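Local atomic coordinates of replicative DNA helicase (Nostoc punctiforme, PDB entry 4O1R), a protein that contains an intein, which probably excises itself by protein splicing while joining the flanking polypeptides through a peptide bond. Residues Ile56-Phe60 with Arg71-Asn75; Leu62-Arg68 with His95-Asn101; Asn75-Leu79 with Ile138-Asn142. All blocks are in the same frame, centred on the assembly; numbering follows the deposited sequence.

Interaction 1: Ile56-Phe60 with Arg71-Asn75; sequences IKPLF and RATGN
Both segments are extended where they meet, in the hairpin formed by strands 57-64 and 69-72, but their touching parts run 106° apart, so the pairing is short. Its centre is an antiparallel hydrogen-bonded pair of Phe60 and Ala72, CA atoms 5.5 Å apart: Phe60 N donates to Ala72 O (2.9 Å) and Ala72 N to Phe60 O (3.0 Å). CA-H...O contacts extend it, from Arg71 CA to Phe60 O (3.2 Å) and from Thr73 CA to Pro58 O (3.6 Å). Where the chains diverge, a water takes over, donating to Pro58 O (2.7 Å) and accepting from Gly74 N (2.9 Å).

In the packing, Leu59 (mt) places CD2 3.5 Å from Ala72 C, and its CD1 lies over a face of the Arg71 guanidinium, 3.7 Å from NH2. That NH2 bonds Ser117 O, while NH1 forms a salt bridge with Glu120. Phe60 (chi1 m) brings CD1 to 4.0 Å from Gly74 N.

Thr73 (p) donates from OG1 to Asn75 OD1 (2.8 Å) within the TGNH sequence, which matches the TxxH motif of intein block B. The contact thus combines one backbone-bonded pair with a water bridge and the apolar packing of Leu59.

Interaction 2: Leu62-Arg68 with His95-Asn101; sequences LTTRLGR and HLALPRN. Unlike the reference sequence in segment 95-101: Ala97 (reference Cys).
Arg68 supplies the polar link between two segments that face each other without pairing; the nearest CA atoms are 8.4 Å (Thr64 and Leu96) and 9.0 Å (Arg68 and Leu98) apart. Its NH1 donates to Pro99 O at 2.8 Å, and NH2 adds a weak bond to the same Pro99 O at 3.2 Å, the carbonyl lying near the guanidinium plane. NH1 also bonds Asn137 O, and NH2 stands 3.1 Å from Asn101 OD1. The reach depends on the long side chain of Arg68, with chi1 m, chi2 off-well at -143° and chi3 at -173°.

Behind Arg68, the chain folds tightly. A type I turn runs from Thr64 to Gly67, with Gly67 N bonded to Thr64 O (2.9 Å) and Thr64 N to Arg68 O (2.8 Å); Gly67, at phi/psi 100/8, takes the G1-bulge position. Thr64 (p) accepts a weak bond at OG1 from Arg68 N (3.2 Å), but its stronger OG1 partner is Asp109.

Packing fills the space between. Leu98, on strand 95-99, sets CD2 3.6 Å from Arg68 CD and 4.0 Å from Thr64 OG1. Farther along, Leu62 (tt) and Leu96 (mt) meet through their methyls, CD2 to CD1, at 3.9 Å, with Leu90 touching both side chains. At the solvent margin, Arg65 NH2 comes within 4.0 Å of His95 NE2. The long strand 106-126 is hydrogen-bonded to both strands, 57-64 and 95-99.

The whole is a type I + G1 bulge hairpin end packed against a separate strand, within the all-beta HINT fold of inteins.

Interaction 3: Asn75-Leu79 with Ile138-Asn142; sequences NHKFL and IIVHN
His76, the last residue of the block B motif TxxH, has its CA-to-CB bond sideways to the C-terminal strand, and its ring (chi1 -148°, off-well) brings NE2 to 3.6 Å from Val140 CB and 3.1 Å from His141 O, while ND1 bonds Ala4 O. Strand 77-79 then crosses strand 138-141 at 129°, axes 4.9 Å apart. Lys77 O accepts a direct hydrogen bond from His141 N (3.0 Å). A water bridges Lys77 N (3.0 Å) to His141 O (2.6 Å). Phe78 (chi1 m) packs CD2 on Ile138 CG2 (3.7 Å) and CE2 on Val140 CG1 (3.6 Å). At Leu79 the strands have separated, and a second water links Leu79 N (3.0 Å) to Ile139 O (2.7 Å). His141 ND1 donates to Asn142 O (2.8 Å), within the terminal His-Asn pair characteristic of inteins. These are the inner strands of a four-stranded antiparallel sheet, between 83-86 and 132-135; Trp84 of the former meets His141 edge-to-face, and Phe78 packs on Ile70 and Ala72 of strand 69-72.

How the interactions relate
Strand 57-64 serves interactions 1 and 2, whose centres are about 18 Å apart. Interaction 3 lies nearest the middle of the chain, its centre about 12 Å from each of theirs. Interactions 1 and 3 share Asn75, and Ala72 CB packs on Phe78 CZ at 3.9 Å, so the hairpin leads directly into the central sheet. Interaction 2 touches interaction 3: Leu96 CD2 rests 3.7 Å from Phe78 CB, Ala97 N probably bonds Leu79 O at 2.9 Å, and Ala97 O is 3.6 Å from Ile139 CB. The TxxH sequence and C-terminal His-Asn thus come together, consistent with a splicing centre. The side chains of His95 and Leu79 each lie about 8 Å from a bound sodium ion.

Interaction 1: Ile56-Phe60 with Arg71-Asn75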
ATOM      1  N   ILE A  56      13.457   3.052 -11.688  1.00 11.77           N
ATOM      2  CA  ILE A  56      13.504   1.601 -11.684  1.00 12.04           C
ATOM      3  C   ILE A  56      14.216   1.147 -10.426  1.00 11.45           C
ATOM      4  O   ILE A  56      15.340   1.584 -10.157  1.00 12.77           O
ATOM      5  CB  ILE A  56      14.228   1.097 -12.940  1.00 11.79           C
ATOM      6  CG1 ILE A  56      13.382   1.405 -14.188  1.00 13.02           C
ATOM      7  CG2 ILE A  56      14.508  -0.409 -12.824  1.00 13.21           C
ATOM      8  CD1 ILE A  56      14.132   1.259 -15.511  1.00 14.09           C
ATOM      9  N   LYS A  57      13.550   0.303  -9.635  1.00 11.39           N
ATOM     10  CA  LYS A  57      14.072  -0.123  -8.339  1.00 12.03           C
ATOM     11  C   LYS A  57      13.784  -1.601  -8.113  1.00 11.74           C
ATOM     12  O   LYS A  57      12.890  -2.170  -8.746  1.00 11.48           O
ATOM     13  CB  LYS A  57      13.439   0.716  -7.213  1.00 12.40           C
ATOM     14  CG  LYS A  57      13.957   2.153  -7.276  0.53 12.60           C
ATOM     15  CD  LYS A  57      13.415   3.026  -6.178  0.53 13.31           C
ATOM     16  CE  LYS A  57      13.499   4.489  -6.569  0.53 15.98           C
ATOM     17  NZ  LYS A  57      14.898   4.970  -6.685  0.53 18.99           N
ATOM     18  N   PRO A  58      14.517  -2.231  -7.181  1.00 11.82           N
ATOM     19  CA  PRO A  58      14.238  -3.623  -6.809  1.00 11.65           C
ATOM     20  C   PRO A  58      12.906  -3.770  -6.082  1.00 11.57           C
ATOM     21  O   PRO A  58      12.539  -2.928  -5.254  1.00 12.27           O
ATOM     22  CB  PRO A  58      15.415  -3.991  -5.880  1.00 12.36           C
ATOM     23  CG  PRO A  58      16.447  -2.919  -6.078  1.00 13.26           C
ATOM     24  CD  PRO A  58      15.672  -1.690  -6.438  1.00 12.63           C
ATOM     25  N   LEU A  59      12.185  -4.827  -6.424  1.00 11.67           N
ATOM     26  CA  LEU A  59      10.885  -5.130  -5.843  1.00 11.78           C
ATOM     27  C   LEU A  59      10.903  -6.450  -5.107  1.00 11.53           C
ATOM     28  O   LEU A  59      11.592  -7.395  -5.528  1.00 12.07           O
ATOM     29  CB  LEU A  59       9.812  -5.207  -6.938  1.00 12.67           C
ATOM     30  CG  LEU A  59       9.349  -3.868  -7.506  1.00 13.11           C
ATOM     31  CD1 LEU A  59       8.487  -4.078  -8.732  1.00 16.17           C
ATOM     32  CD2 LEU A  59       8.612  -3.048  -6.444  1.00 13.49           C
ATOM     33  N   PHE A  60      10.089  -6.508  -4.051  1.00 10.98           N
ATOM     34  CA  PHE A  60       9.836  -7.747  -3.313  1.00 10.85           C
ATOM     35  C   PHE A  60       8.347  -8.026  -3.344  1.00 10.90           C
ATOM     36  O   PHE A  60       7.548  -7.113  -3.154  1.00 11.69           O
ATOM     37  CB  PHE A  60      10.296  -7.599  -1.859  1.00 11.81           C
ATOM     38  CG  PHE A  60      11.783  -7.443  -1.719  1.00 13.01           C
ATOM     39  CD1 PHE A  60      12.385  -6.201  -1.943  1.00 14.61           C
ATOM     40  CD2 PHE A  60      12.585  -8.534  -1.404  1.00 14.74           C
ATOM     41  CE1 PHE A  60      13.770  -6.044  -1.855  1.00 17.19           C
ATOM     42  CE2 PHE A  60      13.975  -8.386  -1.314  1.00 17.02           C
ATOM     43  CZ  PHE A  60      14.554  -7.143  -1.535  1.00 17.89           C
ATOM     44  N   ARG A  71       3.720  -5.957  -4.578  1.00 11.41           N
ATOM     45  CA  ARG A  71       5.139  -5.848  -4.928  1.00 11.46           C
ATOM     46  C   ARG A  71       5.608  -4.448  -4.604  1.00 10.82           C
ATOM     47  O   ARG A  71       5.107  -3.474  -5.167  1.00 11.37           O
ATOM     48  CB  ARG A  71       5.383  -6.205  -6.400  1.00 12.18           C
ATOM     49  CG  ARG A  71       5.064  -7.686  -6.626  0.58 13.53           C
ATOM     50  CD  ARG A  71       5.134  -8.104  -8.062  0.58 16.10           C
ATOM     51  NE  ARG A  71       6.506  -8.120  -8.531  0.58 16.71           N
ATOM     52  CZ  ARG A  71       6.926  -7.521  -9.637  0.58 17.15           C
ATOM     53  NH1 ARG A  71       6.063  -6.857 -10.399  0.58 17.32           N
ATOM     54  NH2 ARG A  71       8.205  -7.602  -9.982  0.58 18.40           N
ATOM     55  N   ALA A  72       6.559  -4.357  -3.670  1.00 10.37           N
ATOM     56  CA  ALA A  72       6.995  -3.086  -3.118  1.00 10.48           C
ATOM     57  C   ALA A  72       8.500  -3.038  -2.953  1.00 10.62           C
ATOM     58  O   ALA A  72       9.167  -4.068  -2.868  1.00 10.81           O
ATOM     59  CB  ALA A  72       6.312  -2.825  -1.762  1.00 11.70           C
ATOM     60  N   THR A  73       9.035  -1.829  -2.898  1.00 10.09           N
ATOM     61  CA  THR A  73      10.460  -1.684  -2.604  1.00 10.02           C
ATOM     62  C   THR A  73      10.763  -2.095  -1.159  1.00 10.11           C
ATOM     63  O   THR A  73       9.873  -2.121  -0.303  1.00 10.57           O
ATOM     64  CB  THR A  73      10.936  -0.260  -2.858  1.00 10.27           C
ATOM     65  OG1 THR A  73      10.187   0.640  -2.032  1.00 10.42           O
ATOM     66  CG2 THR A  73      10.760   0.139  -4.322  1.00 11.41           C
ATOM     67  N   GLY A  74      12.029  -2.398  -0.891  1.00 10.39           N
ATOM     68  CA  GLY A  74      12.435  -2.877   0.420  1.00 11.02           C
ATOM     69  C   GLY A  74      12.189  -1.866   1.523  1.00 11.00           C
ATOM     70  O   GLY A  74      11.977  -2.242   2.674  1.00 11.81           O
ATOM     71  N   ASN A  75      12.249  -0.582   1.187  1.00 11.18           N
ATOM     72  CA  ASN A  75      12.028   0.465   2.171  1.00 11.40           C
ATOM     73  C   ASN A  75      10.569   0.869   2.336  1.00 11.39           C
ATOM     74  O   ASN A  75      10.274   1.734   3.154  1.00 13.02           O
ATOM     75  CB  ASN A  75      12.901   1.707   1.881  1.00 11.41           C
ATOM     76  CG  ASN A  75      12.602   2.374   0.548  1.00 12.21           C
ATOM     77  OD1 ASN A  75      12.100   1.755  -0.393  1.00 13.10           O
ATOM     78  ND2 ASN A  75      12.948   3.656   0.461  1.00 14.07           N
TER
HETATM   79  O   HOH W   1      13.901  -2.065  -3.085  1.00 13.39           O

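Interaction 2: Leu62-Arg68 with His95-Asn101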
ATOM      1  N   LEU A  62       5.313  -9.590  -1.486  1.00 10.73           N
ATOM      2  CA  LEU A  62       4.865  -9.974  -0.158  1.00 11.03           C
ATOM      3  C   LEU A  62       3.482 -10.590  -0.287  1.00 11.21           C
ATOM      4  O   LEU A  62       2.621 -10.011  -0.944  1.00 11.82           O
ATOM      5  CB  LEU A  62       4.849  -8.738   0.737  1.00 12.13           C
ATOM      6  CG  LEU A  62       4.403  -8.931   2.191  1.00 12.90           C
ATOM      7  CD1 LEU A  62       5.087  -7.904   3.070  1.00 15.40           C
ATOM      8  CD2 LEU A  62       2.886  -8.829   2.307  1.00 14.26           C
ATOM      9  N   THR A  63       3.289 -11.764   0.317  1.00 10.97           N
ATOM     10  CA  THR A  63       2.003 -12.464   0.263  1.00 11.32           C
ATOM     11  C   THR A  63       1.513 -12.743   1.670  1.00 11.10           C
ATOM     12  O   THR A  63       2.308 -13.116   2.541  1.00 11.35           O
ATOM     13  CB  THR A  63       2.142 -13.789  -0.519  1.00 11.89           C
ATOM     14  OG1 THR A  63       2.726 -13.519  -1.797  1.00 12.89           O
ATOM     15  CG2 THR A  63       0.790 -14.469  -0.736  1.00 12.99           C
ATOM     16  N   THR A  64       0.213 -12.570   1.893  1.00 11.28           N
ATOM     17  CA  THR A  64      -0.375 -12.833   3.203  1.00 12.26           C
ATOM     18  C   THR A  64      -1.157 -14.149   3.198  1.00 12.55           C
ATOM     19  O   THR A  64      -1.460 -14.711   2.138  1.00 13.08           O
ATOM     20  CB  THR A  64      -1.300 -11.679   3.671  1.00 12.43           C
ATOM     21  OG1 THR A  64      -2.526 -11.716   2.921  1.00 13.38           O
ATOM     22  CG2 THR A  64      -0.622 -10.309   3.511  1.00 14.39           C
ATOM     23  N   ARG A  65      -1.528 -14.602   4.393  1.00 13.00           N
ATOM     24  CA  ARG A  65      -2.243 -15.866   4.582  1.00 13.94           C
ATOM     25  C   ARG A  65      -3.602 -15.895   3.874  1.00 14.84           C
ATOM     26  O   ARG A  65      -3.998 -16.943   3.358  1.00 16.16           O
ATOM     27  CB  ARG A  65      -2.375 -16.164   6.079  1.00 14.06           C
ATOM     28  CG  ARG A  65      -3.032 -17.498   6.444  1.00 15.53           C
ATOM     29  CD  ARG A  65      -2.936 -17.773   7.964  1.00 17.54           C
ATOM     30  NE  ARG A  65      -3.503 -16.679   8.772  1.00 18.90           N
ATOM     31  CZ  ARG A  65      -3.218 -16.441  10.058  1.00 20.24           C
ATOM     32  NH1 ARG A  65      -2.375 -17.215  10.732  1.00 19.61           N
ATOM     33  NH2 ARG A  65      -3.780 -15.408  10.674  1.00 22.57           N
ATOM     34  N   LEU A  66      -4.298 -14.760   3.837  1.00 15.72           N
ATOM     35  CA  LEU A  66      -5.584 -14.642   3.129  0.60 16.54           C
ATOM     36  C   LEU A  66      -5.411 -14.580   1.626  1.00 16.87           C
ATOM     37  O   LEU A  66      -6.399 -14.614   0.877  1.00 18.81           O
ATOM     38  CB  LEU A  66      -6.336 -13.389   3.570  0.60 17.32           C
ATOM     39  CG  LEU A  66      -6.976 -13.384   4.955  0.60 17.90           C
ATOM     40  CD1 LEU A  66      -7.714 -12.110   5.079  0.60 20.70           C
ATOM     41  CD2 LEU A  66      -7.941 -14.523   5.169  0.60 19.67           C
ATOM     42  N   GLY A  67      -4.162 -14.452   1.181  1.00 16.14           N
ATOM     43  CA  GLY A  67      -3.838 -14.461  -0.242  1.00 16.26           C
ATOM     44  C   GLY A  67      -3.622 -13.102  -0.866  1.00 15.77           C
ATOM     45  O   GLY A  67      -3.456 -13.001  -2.087  1.00 17.43           O
ATOM     46  N   ARG A  68      -3.591 -12.047  -0.057  1.00 14.71           N
ATOM     47  CA  ARG A  68      -3.300 -10.717  -0.592  1.00 14.55           C
ATOM     48  C   ARG A  68      -1.828 -10.639  -0.958  1.00 13.50           C
ATOM     49  O   ARG A  68      -1.002 -11.318  -0.352  1.00 13.27           O
ATOM     50  CB  ARG A  68      -3.709  -9.650   0.404  1.00 15.58           C
ATOM     51  CG  ARG A  68      -5.159  -9.881   0.809  1.00 19.20           C
ATOM     52  CD  ARG A  68      -5.924  -8.643   1.008  1.00 20.51           C
ATOM     53  NE  ARG A  68      -7.239  -8.975   1.554  1.00 20.11           N
ATOM     54  CZ  ARG A  68      -7.964  -8.142   2.293  1.00 19.97           C
ATOM     55  NH1 ARG A  68      -7.511  -6.918   2.579  1.00 17.51           N
ATOM     56  NH2 ARG A  68      -9.145  -8.540   2.742  1.00 21.47           N
ATOM     57  N   HIS A  95       2.526 -10.056  11.363  1.00 11.38           N
ATOM     58  CA  HIS A  95       1.203  -9.652  10.893  1.00 11.50           C
ATOM     59  C   HIS A  95       1.172  -8.196  10.437  1.00 11.83           C
ATOM     60  O   HIS A  95       1.864  -7.343  11.005  1.00 12.38           O
ATOM     61  CB  HIS A  95       0.176  -9.860  12.007  1.00 11.81           C
ATOM     62  CG  HIS A  95      -0.120 -11.299  12.317  1.00 12.29           C
ATOM     63  ND1 HIS A  95       0.813 -12.181  12.828  1.00 15.26           N
ATOM     64  CD2 HIS A  95      -1.280 -11.992  12.228  1.00 13.62           C
ATOM     65  CE1 HIS A  95       0.240 -13.361  13.019  1.00 14.34           C
ATOM     66  NE2 HIS A  95      -1.027 -13.268  12.668  1.00 14.92           N
ATOM     67  N   LEU A  96       0.350  -7.929   9.421  1.00 11.67           N
ATOM     68  CA  LEU A  96       0.174  -6.589   8.855  1.00 12.45           C
ATOM     69  C   LEU A  96      -1.291  -6.196   8.869  1.00 12.54           C
ATOM     70  O   LEU A  96      -2.177  -7.056   8.761  1.00 12.78           O
ATOM     71  CB  LEU A  96       0.637  -6.541   7.398  1.00 14.32           C
ATOM     72  CG  LEU A  96       2.059  -6.946   7.076  1.00 15.18           C
ATOM     73  CD1 LEU A  96       2.245  -6.766   5.579  1.00 16.72           C
ATOM     74  CD2 LEU A  96       3.009  -6.069   7.871  1.00 16.54           C
ATOM     75  N   ALA A  97      -1.536  -4.888   8.970  1.00 12.49           N
ATOM     76  CA  ALA A  97      -2.893  -4.360   8.920  1.00 12.81           C
ATOM     77  C   ALA A  97      -3.415  -4.324   7.499  1.00 13.13           C
ATOM     78  O   ALA A  97      -2.769  -3.771   6.593  1.00 13.79           O
ATOM     79  CB  ALA A  97      -2.932  -2.959   9.500  1.00 13.64           C
ATOM     80  N   LEU A  98      -4.594  -4.908   7.319  1.00 13.88           N
ATOM     81  CA  LEU A  98      -5.257  -4.956   6.020  1.00 15.63           C
ATOM     82  C   LEU A  98      -6.717  -4.599   6.218  1.00 15.69           C
ATOM     83  O   LEU A  98      -7.280  -4.924   7.256  1.00 15.46           O
ATOM     84  CB  LEU A  98      -5.156  -6.381   5.437  1.00 17.72           C
ATOM     85  CG  LEU A  98      -3.960  -6.819   4.578  1.00 19.65           C
ATOM     86  CD1 LEU A  98      -2.643  -6.737   5.309  1.00 20.75           C
ATOM     87  CD2 LEU A  98      -4.152  -8.238   4.110  1.00 21.57           C
ATOM     88  N   PRO A  99      -7.351  -3.951   5.221  1.00 16.15           N
ATOM     89  CA  PRO A  99      -8.794  -3.721   5.325  1.00 17.97           C
ATOM     90  C   PRO A  99      -9.589  -5.012   5.271  1.00 20.28           C
ATOM     91  O   PRO A  99      -9.226  -5.951   4.548  1.00 19.99           O
ATOM     92  CB  PRO A  99      -9.124  -2.877   4.086  1.00 18.18           C
ATOM     93  CG  PRO A  99      -7.885  -2.491   3.486  1.00 18.36           C
ATOM     94  CD  PRO A  99      -6.773  -3.347   4.010  1.00 15.87           C
ATOM     95  N   ARG A 100     -10.679  -5.050   6.037  1.00 23.84           N
ATOM     96  CA  ARG A 100     -11.636  -6.137   5.947  1.00 28.45           C
ATOM     97  C   ARG A 100     -12.358  -6.034   4.604  1.00 31.93           C
ATOM     98  O   ARG A 100     -12.339  -4.973   3.965  1.00 32.20           O
ATOM     99  CB  ARG A 100     -12.626  -6.082   7.119  1.00 28.48           C
ATOM    100  CG  ARG A 100     -11.964  -6.320   8.467  1.00 30.19           C
ATOM    101  CD  ARG A 100     -12.974  -6.625   9.573  1.00 34.23           C
ATOM    102  NE  ARG A 100     -12.305  -7.048  10.808  1.00 38.40           N
ATOM    103  CZ  ARG A 100     -11.923  -8.297  11.080  1.00 40.75           C
ATOM    104  NH1 ARG A 100     -12.137  -9.278  10.207  1.00 41.67           N
ATOM    105  NH2 ARG A 100     -11.318  -8.569  12.231  1.00 41.54           N
ATOM    106  N   ASN A 101     -12.969  -7.137   4.177  1.00 36.24           N
ATOM    107  CA  ASN A 101     -13.677  -7.197   2.892  1.00 39.72           C
ATOM    108  C   ASN A 101     -14.821  -6.187   2.806  1.00 40.85           C
ATOM    109  O   ASN A 101     -15.056  -5.583   1.757  1.00 41.43           O
ATOM    110  CB  ASN A 101     -14.183  -8.619   2.623  1.00 40.58           C
ATOM    111  CG  ASN A 101     -13.050  -9.612   2.390  1.00 42.32           C
ATOM    112  OD1 ASN A 101     -12.037  -9.287   1.768  1.00 43.04           O
ATOM    113  ND2 ASN A 101     -13.228 -10.838   2.877  1.00 43.64           N
TER

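Interaction 3: Asn75-Leu79 with Ile138-Asn142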
ATOM      1  N   ASN A  75      12.249  -0.582   1.187  1.00 11.18           N
ATOM      2  CA  ASN A  75      12.028   0.465   2.171  1.00 11.40           C
ATOM      3  C   ASN A  75      10.569   0.869   2.336  1.00 11.39           C
ATOM      4  O   ASN A  75      10.274   1.734   3.154  1.00 13.02           O
ATOM      5  CB  ASN A  75      12.901   1.707   1.881  1.00 11.41           C
ATOM      6  CG  ASN A  75      12.602   2.374   0.548  1.00 12.21           C
ATOM      7  OD1 ASN A  75      12.100   1.755  -0.393  1.00 13.10           O
ATOM      8  ND2 ASN A  75      12.948   3.656   0.461  1.00 14.07           N
ATOM      9  N   HIS A  76       9.654   0.282   1.565  1.00 10.71           N
ATOM     10  CA  HIS A  76       8.261   0.658   1.743  1.00 11.02           C
ATOM     11  C   HIS A  76       7.729   0.128   3.059  1.00 11.49           C
ATOM     12  O   HIS A  76       7.950  -1.032   3.384  1.00 12.08           O
ATOM     13  CB  HIS A  76       7.375   0.163   0.606  1.00 11.73           C
ATOM     14  CG  HIS A  76       6.229   1.078   0.341  1.00 12.00           C
ATOM     15  ND1 HIS A  76       5.902   1.521  -0.918  1.00 15.40           N
ATOM     16  CD2 HIS A  76       5.365   1.685   1.191  1.00 16.46           C
ATOM     17  CE1 HIS A  76       4.885   2.365  -0.832  1.00 14.83           C
ATOM     18  NE2 HIS A  76       4.530   2.464   0.432  1.00 17.78           N
ATOM     19  N   LYS A  77       7.010   0.971   3.785  1.00 12.09           N
ATOM     20  CA  LYS A  77       6.526   0.601   5.123  1.00 12.48           C
ATOM     21  C   LYS A  77       5.091   0.067   5.119  1.00 11.89           C
ATOM     22  O   LYS A  77       4.224   0.518   4.356  1.00 12.78           O
ATOM     23  CB  LYS A  77       6.662   1.766   6.108  1.00 13.72           C
ATOM     24  CG  LYS A  77       8.127   2.139   6.417  1.00 15.15           C
ATOM     25  CD  LYS A  77       8.240   3.156   7.546  1.00 20.58           C
ATOM     26  CE  LYS A  77       9.697   3.436   7.871  1.00 23.08           C
ATOM     27  NZ  LYS A  77       9.843   4.286   9.076  1.00 26.50           N
ATOM     28  N   PHE A  78       4.892  -0.924   5.983  1.00 11.76           N
ATOM     29  CA  PHE A  78       3.617  -1.590   6.238  1.00 11.43           C
ATOM     30  C   PHE A  78       3.350  -1.520   7.733  1.00 11.68           C
ATOM     31  O   PHE A  78       4.279  -1.321   8.522  1.00 12.01           O
ATOM     32  CB  PHE A  78       3.698  -3.048   5.785  1.00 11.94           C
ATOM     33  CG  PHE A  78       3.880  -3.187   4.301  1.00 11.06           C
ATOM     34  CD1 PHE A  78       5.141  -3.059   3.725  1.00 11.70           C
ATOM     35  CD2 PHE A  78       2.789  -3.407   3.467  1.00 12.33           C
ATOM     36  CE1 PHE A  78       5.308  -3.159   2.351  1.00 11.83           C
ATOM     37  CE2 PHE A  78       2.958  -3.516   2.089  1.00 12.80           C
ATOM     38  CZ  PHE A  78       4.219  -3.386   1.537  1.00 12.54           C
ATOM     39  N   LEU A  79       2.089  -1.661   8.136  1.00 11.80           N
ATOM     40  CA  LEU A  79       1.755  -1.458   9.545  1.00 12.18           C
ATOM     41  C   LEU A  79       1.674  -2.776  10.305  1.00 11.81           C
ATOM     42  O   LEU A  79       0.886  -3.661   9.952  1.00 12.06           O
ATOM     43  CB  LEU A  79       0.426  -0.704   9.672  1.00 12.51           C
ATOM     44  CG  LEU A  79      -0.009  -0.399  11.113  1.00 12.84           C
ATOM     45  CD1 LEU A  79       1.019   0.437  11.855  1.00 14.71           C
ATOM     46  CD2 LEU A  79      -1.356   0.294  11.116  1.00 15.09           C
ATOM     47  N   ILE A 138      -3.976  -3.810   0.743  1.00 12.65           N
ATOM     48  CA  ILE A 138      -3.034  -3.796   1.875  1.00 12.75           C
ATOM     49  C   ILE A 138      -2.715  -2.332   2.203  1.00 13.42           C
ATOM     50  O   ILE A 138      -2.574  -1.509   1.303  1.00 13.59           O
ATOM     51  CB  ILE A 138      -1.735  -4.576   1.540  1.00 12.25           C
ATOM     52  CG1 ILE A 138      -2.065  -6.038   1.221  1.00 13.03           C
ATOM     53  CG2 ILE A 138      -0.705  -4.495   2.697  1.00 13.44           C
ATOM     54  CD1 ILE A 138      -0.900  -6.854   0.672  1.00 14.06           C
ATOM     55  N   ILE A 139      -2.617  -2.007   3.491  1.00 13.75           N
ATOM     56  CA  ILE A 139      -2.285  -0.634   3.908  1.00 14.20           C
ATOM     57  C   ILE A 139      -0.787  -0.384   3.795  1.00 13.24           C
ATOM     58  O   ILE A 139       0.010  -1.163   4.316  1.00 13.07           O
ATOM     59  CB  ILE A 139      -2.803  -0.372   5.322  1.00 14.50           C
ATOM     60  CG1 ILE A 139      -4.331  -0.428   5.314  1.00 16.36           C
ATOM     61  CG2 ILE A 139      -2.329   0.979   5.866  1.00 16.29           C
ATOM     62  CD1 ILE A 139      -4.927  -0.740   6.638  1.00 17.40           C
ATOM     63  N   VAL A 140      -0.400   0.667   3.077  1.00 13.16           N
ATOM     64  CA  VAL A 140       1.013   1.033   2.901  1.00 14.06           C
ATOM     65  C   VAL A 140       1.246   2.490   3.300  1.00 14.65           C
ATOM     66  O   VAL A 140       0.346   3.306   3.139  1.00 15.06           O
ATOM     67  CB  VAL A 140       1.502   0.805   1.451  1.00 14.56           C
ATOM     68  CG1 VAL A 140       1.182  -0.600   1.001  1.00 18.12           C
ATOM     69  CG2 VAL A 140       0.888   1.815   0.477  1.00 15.04           C
ATOM     70  N   HIS A 141       2.430   2.836   3.818  1.00 16.09           N
ATOM     71  CA  HIS A 141       2.739   4.217   4.254  0.54 17.80           C
ATOM     72  C   HIS A 141       3.662   4.989   3.323  0.54 19.10           C
ATOM     73  O   HIS A 141       4.638   4.446   2.795  0.54 18.26           O
ATOM     74  CB  HIS A 141       3.425   4.238   5.621  1.00 18.94           C
ATOM     75  CG  HIS A 141       3.238   5.515   6.403  1.00 20.31           C
ATOM     76  ND1 HIS A 141       4.035   6.632   6.231  1.00 21.50           N
ATOM     77  CD2 HIS A 141       2.342   5.845   7.366  1.00 21.90           C
ATOM     78  CE1 HIS A 141       3.642   7.586   7.057  1.00 22.81           C
ATOM     79  NE2 HIS A 141       2.613   7.138   7.752  1.00 23.47           N
ATOM     80  N   ASN A 142       3.386   6.386   3.344  0.96 21.48           N
ATOM     81  CA  ASN A 142       4.218   7.250   2.492  1.00 23.07           C
ATOM     82  C   ASN A 142       5.626   7.332   3.081  1.00 24.36           C
ATOM     83  O   ASN A 142       5.919   6.975   4.243  1.00 25.46           O
ATOM     84  CB  ASN A 142       3.651   8.687   2.508  1.00 23.25           C
ATOM     85  CG  ASN A 142       2.431   8.902   1.600  1.00 23.31           C
ATOM     86  OD1 ASN A 142       1.837   9.983   1.638  1.00 24.36           O
ATOM     87  ND2 ASN A 142       2.061   7.905   0.790  1.00 24.55           N
ATOM     88  OXT ASN A 142       6.551   7.804   2.390  1.00 27.04           O
TER
HETATM   89  O   HOH W   2       7.192   3.945   3.174  1.00 17.61           O
HETATM   90  O   HOH W   3      -0.027  -2.831   6.436  1.00 12.17           O